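Local coordinates for zinc finger (CCCH type) motif-containing protein (Toxoplasma gondii, PDB 7NG2), which probably reads N6-methyladenosine in mRNA through its YTH domain, the part present here, and so links this mark to cleavage and polyadenylation, at residues His33-Thr38 with Gly85-Val90; Met74-Asp79 with Asn97-Trp102. All blocks are in the same frame, centred on the assembly; numbering follows the deposited sequence.

Contact 1: His33-Thr38 with Gly85-Val90; sequences HGVWAT and GIWGPV
Ile86 meets the end of helix 24-33 and the residues after it: its CD1 lies 3.8 Å from CD2 of His33, obliquely to the imidazole, and looser against Val35 CG1, at 4.3 Å. CG1 is anti to the backbone N (chi1 -166°) and the chain stays extended at chi2, carrying CD1 out to the histidine. The other branch, CG2, sits 3.6 Å above one face of the Trp87 indole, toward its rim. Trp87 has the largest share of the contact. Its CG lies anti to the carbonyl carbon (chi1 -55°), and the indole points its six-membered ring at strand 35-36. The carbonyl O of Val35 stands at the ring edge, 3.8 Å from CZ2 and near the plane, while Val35 CG1 packs 4.0 Å from the same carbon. Ala37 CB touches NE1 at 3.6 Å. The six-membered rings of Trp36 and Trp87 meet obliquely, planes at 72°, with Trp36 CE3 4.0 Å from Trp87 CH2. Gly88 closes the type I turn that began at Gly85, its N bonded to Gly85 O; its backbone angles call for glycine, and the chain then enters a 3-10 segment at Pro89. In YTH domains tryptophans at these two places wall the aromatic cage for methylated adenine. This apo pair is consistent with that pocket, and a bound isopropanol lies about 4 Å from the Trp87 side chain. Helix 24-33 lies against the turn, with Thr29 on Ile86 and Trp87 and Asn26 also on Trp87. Trp36 also meets Phe60 of strand 55-62 edge-to-face and lies beside Ile19 and Ser21 of strand 14-21, while its own short strand edges the main sheet next to strand 98-109.

Contact 2: Met74-Asp79 with Asn97-Trp102; sequences MMSLPD and NFRVMW
Ser76 stands in for a strand neighbour through its side chain: OG accepts the backbone N-H of Arg99 at 3.0 Å, almost straight at 177°. Its chi1 of 80° sets OG between the backbone N and the carbonyl carbon, where it also donates to Leu77 O (2.9 Å) and accepts a hydrogen bond from a water. The same water donates to Asp79 OD2; OD1 of that carboxylate binds Gln81 N. Met74 and Val100 form an antiparallel non-hydrogen-bonded pair where strand 67-74 lies beside strand 98-109 in the mixed sheet of the YTH domain; the chain after Met74 keeps alongside through Met75 N to Arg99 O, 2.8 Å. Asp79 N renews the link, 2.7 Å from Asn97 O and bent to 148°, while a second water joins Asp79 O to Asn97 N. On the Val100 side of the sheet, Met74 makes a Met-aromatic contact with Phe98: SD is 4.9 Å from the ring centroid, and CE lies over one face toward the rim. Phe98 CB presses against Ser76 O, a buried carbonyl lacking any polar partner in the model. The Arg99 guanidinium turns one face to Met75 O, and its NH1 touches Met75 CB at 3.7 Å.

In the fold
From the N terminus, strand 14-21 and helix 24-33 lead into 33-38, the first half of contact 1. The chain then runs through helix 40-52 and strands 55-62 and 67-74 to 74-79, the first half of contact 2. The long connection that follows holds 85-90, which turns back to complete contact 1, before 97-102 closes this loop in contact 2. The segments thus alternate, and the two contacts cross. They share the sheet: Trp36 O with Phe98 N, and Gly34 O with Val100 N, are probable hydrogen bonds between strands 35-36 and 98-109. Asn97 OD1, weakly bonded by Trp87 NE1, joins the middle of the connection to segment 97-102.

Contact 1: His33-Thr38 with Gly85-Val90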
ATOM      1  N   HIS A  33      -4.247  -4.314  13.230  1.00 17.40           N
ATOM      2  CA  HIS A  33      -5.197  -3.267  13.581  1.00 17.78           C
ATOM      3  C   HIS A  33      -5.787  -2.515  12.396  1.00 17.13           C
ATOM      4  O   HIS A  33      -6.633  -1.639  12.598  1.00 20.34           O
ATOM      5  CB  HIS A  33      -4.559  -2.293  14.575  1.00 19.72           C
ATOM      6  CG  HIS A  33      -4.139  -2.947  15.853  1.00 20.31           C
ATOM      7  ND1 HIS A  33      -5.047  -3.477  16.744  1.00 23.13           N
ATOM      8  CD2 HIS A  33      -2.915  -3.173  16.385  1.00 22.29           C
ATOM      9  CE1 HIS A  33      -4.402  -3.989  17.777  1.00 23.64           C
ATOM     10  NE2 HIS A  33      -3.107  -3.817  17.584  1.00 25.96           N
ATOM     11  N   GLY A  34      -5.391  -2.838  11.172  1.00 16.03           N
ATOM     12  CA  GLY A  34      -5.990  -2.213  10.006  1.00 15.33           C
ATOM     13  C   GLY A  34      -5.692  -0.732   9.912  1.00 15.05           C
ATOM     14  O   GLY A  34      -6.601   0.077   9.718  1.00 15.63           O
ATOM     15  N   VAL A  35      -4.417  -0.363  10.022  1.00 15.27           N
ATOM     16  CA  VAL A  35      -4.046   1.036  10.193  1.00 15.14           C
ATOM     17  C   VAL A  35      -2.702   1.285   9.524  1.00 13.84           C
ATOM     18  O   VAL A  35      -1.839   0.404   9.469  1.00 14.78           O
ATOM     19  CB  VAL A  35      -4.029   1.408  11.699  1.00 16.45           C
ATOM     20  CG1 VAL A  35      -2.992   0.572  12.457  1.00 17.85           C
ATOM     21  CG2 VAL A  35      -3.796   2.904  11.904  1.00 17.73           C
ATOM     22  N   TRP A  36      -2.520   2.506   9.027  1.00 13.79           N
ATOM     23  CA  TRP A  36      -1.233   2.943   8.501  1.00 13.63           C
ATOM     24  C   TRP A  36      -1.099   4.443   8.731  1.00 14.62           C
ATOM     25  O   TRP A  36      -2.080   5.133   9.008  1.00 15.51           O
ATOM     26  CB  TRP A  36      -1.086   2.609   7.002  1.00 14.42           C
ATOM     27  CG  TRP A  36       0.331   2.684   6.539  1.00 14.54           C
ATOM     28  CD1 TRP A  36       0.853   3.558   5.636  1.00 14.57           C
ATOM     29  CD2 TRP A  36       1.412   1.847   6.965  1.00 14.43           C
ATOM     30  NE1 TRP A  36       2.199   3.321   5.473  1.00 15.11           N
ATOM     31  CE2 TRP A  36       2.567   2.279   6.284  1.00 15.08           C
ATOM     32  CE3 TRP A  36       1.518   0.785   7.872  1.00 14.36           C
ATOM     33  CZ2 TRP A  36       3.816   1.675   6.467  1.00 16.07           C
ATOM     34  CZ3 TRP A  36       2.759   0.189   8.058  1.00 16.34           C
ATOM     35  CH2 TRP A  36       3.890   0.635   7.355  1.00 16.61           C
ATOM     36  N   ALA A  37       0.130   4.941   8.599  1.00 15.65           N
ATOM     37  CA  ALA A  37       0.381   6.373   8.543  1.00 15.37           C
ATOM     38  C   ALA A  37       1.588   6.589   7.648  1.00 15.05           C
ATOM     39  O   ALA A  37       2.457   5.719   7.536  1.00 16.56           O
ATOM     40  CB  ALA A  37       0.616   6.990   9.933  1.00 16.45           C
ATOM     41  N   THR A  38       1.654   7.759   7.025  1.00 14.87           N
ATOM     42  CA  THR A  38       2.746   8.057   6.110  1.00 14.31           C
ATOM     43  C   THR A  38       3.179   9.507   6.307  1.00 16.02           C
ATOM     44  O   THR A  38       2.635  10.234   7.143  1.00 16.90           O
ATOM     45  CB  THR A  38       2.354   7.689   4.668  1.00 15.55           C
ATOM     46  OG1 THR A  38       3.492   7.789   3.806  1.00 16.65           O
ATOM     47  CG2 THR A  38       1.263   8.605   4.160  1.00 15.53           C
ATOM     48  N   GLY A  85      -1.136   7.455  18.627  1.00 18.49           N
ATOM     49  CA  GLY A  85       0.166   7.126  19.181  1.00 18.99           C
ATOM     50  C   GLY A  85       0.646   5.710  18.961  1.00 18.22           C
ATOM     51  O   GLY A  85       1.681   5.334  19.519  1.00 18.43           O
ATOM     52  N   ILE A  86      -0.053   4.922  18.141  1.00 17.64           N
ATOM     53  CA  ILE A  86       0.256   3.501  18.014  1.00 18.40           C
ATOM     54  C   ILE A  86       1.678   3.260  17.516  1.00 18.70           C
ATOM     55  O   ILE A  86       2.287   2.233  17.841  1.00 20.91           O
ATOM     56  CB  ILE A  86      -0.802   2.797  17.139  1.00 17.99           C
ATOM     57  CG1 ILE A  86      -0.678   1.277  17.278  1.00 20.24           C
ATOM     58  CG2 ILE A  86      -0.696   3.252  15.672  1.00 18.20           C
ATOM     59  CD1 ILE A  86      -1.782   0.495  16.579  1.00 22.73           C
ATOM     60  N   TRP A  87       2.235   4.186  16.736  1.00 18.43           N
ATOM     61  CA  TRP A  87       3.545   3.968  16.130  1.00 18.99           C
ATOM     62  C   TRP A  87       4.690   4.406  17.023  1.00 19.75           C
ATOM     63  O   TRP A  87       5.853   4.217  16.661  1.00 22.26           O
ATOM     64  CB  TRP A  87       3.657   4.693  14.784  1.00 18.26           C
ATOM     65  CG  TRP A  87       2.568   4.325  13.847  1.00 16.40           C
ATOM     66  CD1 TRP A  87       1.584   5.148  13.377  1.00 17.17           C
ATOM     67  CD2 TRP A  87       2.313   3.031  13.288  1.00 15.79           C
ATOM     68  NE1 TRP A  87       0.749   4.446  12.544  1.00 17.23           N
ATOM     69  CE2 TRP A  87       1.170   3.144  12.479  1.00 16.17           C
ATOM     70  CE3 TRP A  87       2.946   1.788  13.391  1.00 18.01           C
ATOM     71  CZ2 TRP A  87       0.648   2.061  11.771  1.00 17.67           C
ATOM     72  CZ3 TRP A  87       2.429   0.717  12.691  1.00 19.49           C
ATOM     73  CH2 TRP A  87       1.289   0.857  11.893  1.00 19.39           C
ATOM     74  N   GLY A  88       4.400   4.980  18.181  1.00 20.83           N
ATOM     75  CA  GLY A  88       5.445   5.513  19.018  1.00 21.40           C
ATOM     76  C   GLY A  88       5.891   6.875  18.529  1.00 22.52           C
ATOM     77  O   GLY A  88       5.185   7.550  17.776  1.00 21.32           O
ATOM     78  N   PRO A  89       7.085   7.299  18.949  1.00 23.81           N
ATOM     79  CA  PRO A  89       7.517   8.685  18.685  1.00 25.06           C
ATOM     80  C   PRO A  89       7.550   9.087  17.217  1.00 22.85           C
ATOM     81  O   PRO A  89       7.436  10.284  16.917  1.00 25.14           O
ATOM     82  CB  PRO A  89       8.908   8.739  19.329  1.00 28.03           C
ATOM     83  CG  PRO A  89       8.846   7.714  20.419  1.00 30.38           C
ATOM     84  CD  PRO A  89       8.003   6.596  19.861  1.00 28.49           C
ATOM     85  N   VAL A  90       7.718   8.139  16.291  1.00 22.13           N
ATOM     86  CA  VAL A  90       7.655   8.476  14.870  1.00 22.68           C
ATOM     87  C   VAL A  90       6.308   9.087  14.492  1.00 22.23           C
ATOM     88  O   VAL A  90       6.214   9.805  13.491  1.00 23.31           O
ATOM     89  CB  VAL A  90       8.024   7.256  13.995  1.00 24.92           C
ATOM     90  CG1 VAL A  90       6.884   6.262  13.974  1.00 24.30           C
ATOM     91  CG2 VAL A  90       8.378   7.697  12.577  1.00 27.38           C
TER

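Contact 2: Met74-Asp79 with Asn97-Trp102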
ATOM      1  N   MET A  74      -7.028   1.585   1.043  1.00 12.45           N
ATOM      2  CA  MET A  74      -7.205   2.701   1.962  1.00 13.20           C
ATOM      3  C   MET A  74      -8.693   2.882   2.237  1.00 12.69           C
ATOM      4  O   MET A  74      -9.495   3.019   1.312  1.00 13.58           O
ATOM      5  CB  MET A  74      -6.636   3.961   1.321  1.00 13.58           C
ATOM      6  CG  MET A  74      -6.675   5.197   2.187  1.00 13.61           C
ATOM      7  SD  MET A  74      -5.892   6.558   1.319  1.00 15.15           S
ATOM      8  CE  MET A  74      -6.015   7.854   2.543  1.00 16.92           C
ATOM      9  N   MET A  75      -9.072   2.876   3.518  1.00 13.78           N
ATOM     10  CA  MET A  75     -10.478   2.860   3.903  1.00 14.35           C
ATOM     11  C   MET A  75     -10.972   4.173   4.483  1.00 15.26           C
ATOM     12  O   MET A  75     -12.188   4.354   4.610  1.00 17.35           O
ATOM     13  CB  MET A  75     -10.729   1.759   4.939  1.00 15.28           C
ATOM     14  CG  MET A  75     -10.340   0.355   4.483  1.00 16.11           C
ATOM     15  SD  MET A  75     -11.203  -0.212   3.003  1.00 17.72           S
ATOM     16  CE  MET A  75     -12.880  -0.338   3.612  1.00 21.60           C
ATOM     17  N   SER A  76     -10.077   5.078   4.854  1.00 15.76           N
ATOM     18  CA  SER A  76     -10.489   6.335   5.450  1.00 16.46           C
ATOM     19  C   SER A  76      -9.430   7.381   5.168  1.00 16.06           C
ATOM     20  O   SER A  76      -8.295   7.060   4.812  1.00 15.63           O
ATOM     21  CB  SER A  76     -10.686   6.201   6.972  1.00 16.97           C
ATOM     22  OG  SER A  76      -9.441   6.263   7.671  1.00 19.07           O
ATOM     23  N   LEU A  77      -9.811   8.641   5.367  1.00 16.81           N
ATOM     24  CA  LEU A  77      -8.859   9.728   5.392  1.00 17.13           C
ATOM     25  C   LEU A  77      -8.030   9.643   6.672  1.00 17.92           C
ATOM     26  O   LEU A  77      -8.442   9.018   7.654  1.00 19.03           O
ATOM     27  CB  LEU A  77      -9.604  11.062   5.378  1.00 18.17           C
ATOM     28  CG  LEU A  77     -10.223  11.451   4.031  1.00 18.45           C
ATOM     29  CD1 LEU A  77     -11.085  12.714   4.161  1.00 21.17           C
ATOM     30  CD2 LEU A  77      -9.148  11.632   2.959  1.00 19.84           C
ATOM     31  N   PRO A  78      -6.854  10.263   6.683  1.00 17.17           N
ATOM     32  CA  PRO A  78      -6.117  10.428   7.944  1.00 17.12           C
ATOM     33  C   PRO A  78      -7.022  11.003   9.027  1.00 17.33           C
ATOM     34  O   PRO A  78      -7.776  11.948   8.793  1.00 20.02           O
ATOM     35  CB  PRO A  78      -4.987  11.389   7.561  1.00 18.08           C
ATOM     36  CG  PRO A  78      -4.782  11.135   6.080  1.00 18.16           C
ATOM     37  CD  PRO A  78      -6.154  10.873   5.542  1.00 17.25           C
ATOM     38  N   ASP A  79      -6.969  10.387  10.210  1.00 18.88           N
ATOM     39  CA  ASP A  79      -7.952  10.563  11.274  1.00 20.15           C
ATOM     40  C   ASP A  79      -7.221  10.663  12.607  1.00 20.89           C
ATOM     41  O   ASP A  79      -6.671   9.664  13.087  1.00 20.32           O
ATOM     42  CB  ASP A  79      -8.893   9.352  11.265  1.00 23.21           C
ATOM     43  CG  ASP A  79      -9.974   9.411  12.337  1.00 28.35           C
ATOM     44  OD1 ASP A  79      -9.994  10.367  13.136  1.00 26.96           O
ATOM     45  OD2 ASP A  79     -10.819   8.486  12.371  1.00 35.83           O
ATOM     46  N   ASN A  97      -3.083   8.787  11.404  1.00 16.20           N
ATOM     47  CA  ASN A  97      -3.360   7.410  11.023  1.00 15.51           C
ATOM     48  C   ASN A  97      -4.624   7.321  10.181  1.00 15.39           C
ATOM     49  O   ASN A  97      -5.592   8.056  10.384  1.00 16.73           O
ATOM     50  CB  ASN A  97      -3.557   6.552  12.272  1.00 15.38           C
ATOM     51  CG  ASN A  97      -2.305   6.455  13.110  1.00 15.94           C
ATOM     52  OD1 ASN A  97      -1.198   6.540  12.601  1.00 17.59           O
ATOM     53  ND2 ASN A  97      -2.477   6.267  14.412  1.00 17.63           N
ATOM     54  N   PHE A  98      -4.621   6.396   9.229  1.00 14.80           N
ATOM     55  CA  PHE A  98      -5.811   6.113   8.446  1.00 14.52           C
ATOM     56  C   PHE A  98      -6.048   4.610   8.401  1.00 14.56           C
ATOM     57  O   PHE A  98      -5.136   3.806   8.618  1.00 14.88           O
ATOM     58  CB  PHE A  98      -5.748   6.708   7.025  1.00 15.55           C
ATOM     59  CG  PHE A  98      -4.536   6.293   6.224  1.00 15.25           C
ATOM     60  CD1 PHE A  98      -4.576   5.171   5.418  1.00 15.07           C
ATOM     61  CD2 PHE A  98      -3.374   7.052   6.251  1.00 17.10           C
ATOM     62  CE1 PHE A  98      -3.481   4.805   4.655  1.00 16.73           C
ATOM     63  CE2 PHE A  98      -2.272   6.690   5.496  1.00 16.54           C
ATOM     64  CZ  PHE A  98      -2.328   5.560   4.695  1.00 17.36           C
ATOM     65  N   ARG A  99      -7.299   4.238   8.148  1.00 14.73           N
ATOM     66  CA  ARG A  99      -7.672   2.833   8.124  1.00 14.78           C
ATOM     67  C   ARG A  99      -7.247   2.186   6.811  1.00 14.18           C
ATOM     68  O   ARG A  99      -7.354   2.785   5.733  1.00 14.88           O
ATOM     69  CB  ARG A  99      -9.180   2.680   8.317  1.00 17.30           C
ATOM     70  CG  ARG A  99      -9.619   2.791   9.770  1.00 23.38           C
ATOM     71  CD  ARG A  99     -11.069   2.376   9.967  1.00 29.74           C
ATOM     72  NE  ARG A  99     -11.997   3.297   9.321  1.00 36.59           N
ATOM     73  CZ  ARG A  99     -12.850   2.950   8.361  1.00 39.89           C
ATOM     74  NH1 ARG A  99     -12.894   1.696   7.927  1.00 39.99           N
ATOM     75  NH2 ARG A  99     -13.658   3.859   7.834  1.00 43.72           N
ATOM     76  N   VAL A 100      -6.777   0.946   6.919  0.62 14.17           N
ATOM     77  CA  VAL A 100      -6.409   0.114   5.780  0.62 13.44           C
ATOM     78  C   VAL A 100      -7.060  -1.246   5.966  0.62 13.56           C
ATOM     79  O   VAL A 100      -7.110  -1.775   7.083  0.62 15.37           O
ATOM     80  CB  VAL A 100      -4.877  -0.052   5.680  0.62 13.92           C
ATOM     81  CG1 VAL A 100      -4.497  -1.002   4.541  0.62 14.28           C
ATOM     82  CG2 VAL A 100      -4.216   1.291   5.490  0.62 14.40           C
ATOM     83  N   MET A 101      -7.568  -1.809   4.876  0.62 13.96           N
ATOM     84  CA  MET A 101      -8.080  -3.172   4.852  0.62 15.55           C
ATOM     85  C   MET A 101      -7.075  -3.997   4.060  0.62 15.01           C
ATOM     86  O   MET A 101      -6.939  -3.811   2.847  0.62 14.91           O
ATOM     87  CB  MET A 101      -9.456  -3.198   4.187  0.62 16.12           C
ATOM     88  CG  MET A 101     -10.018  -4.589   3.911  0.62 18.45           C
ATOM     89  SD  MET A 101     -11.635  -4.571   3.095  0.62 24.76           S
ATOM     90  CE  MET A 101     -12.677  -3.887   4.380  0.62 28.16           C
ATOM     91  N   TRP A 102      -6.357  -4.888   4.737  1.00 15.34           N
ATOM     92  CA  TRP A 102      -5.444  -5.762   4.018  1.00 14.57           C
ATOM     93  C   TRP A 102      -6.249  -6.744   3.174  1.00 14.57           C
ATOM     94  O   TRP A 102      -7.212  -7.351   3.653  1.00 18.08           O
ATOM     95  CB  TRP A 102      -4.508  -6.483   4.989  1.00 16.40           C
ATOM     96  CG  TRP A 102      -3.343  -5.622   5.398  1.00 15.88           C
ATOM     97  CD1 TRP A 102      -3.362  -4.567   6.276  1.00 16.24           C
ATOM     98  CD2 TRP A 102      -1.991  -5.731   4.935  1.00 15.33           C
ATOM     99  NE1 TRP A 102      -2.108  -4.019   6.379  1.00 16.14           N
ATOM    100  CE2 TRP A 102      -1.247  -4.714   5.571  1.00 16.19           C
ATOM    101  CE3 TRP A 102      -1.337  -6.587   4.042  1.00 15.90           C
ATOM    102  CZ2 TRP A 102       0.117  -4.540   5.354  1.00 17.09           C
ATOM    103  CZ3 TRP A 102       0.019  -6.412   3.831  1.00 16.67           C
ATOM    104  CH2 TRP A 102       0.730  -5.394   4.481  1.00 17.31           C
TER
HETATM  105  O   HOH W   1     -10.634   6.220  10.590  1.00 36.73           O
HETATM  106  O   HOH W   2      -3.783   9.473  14.133  1.00 35.18           O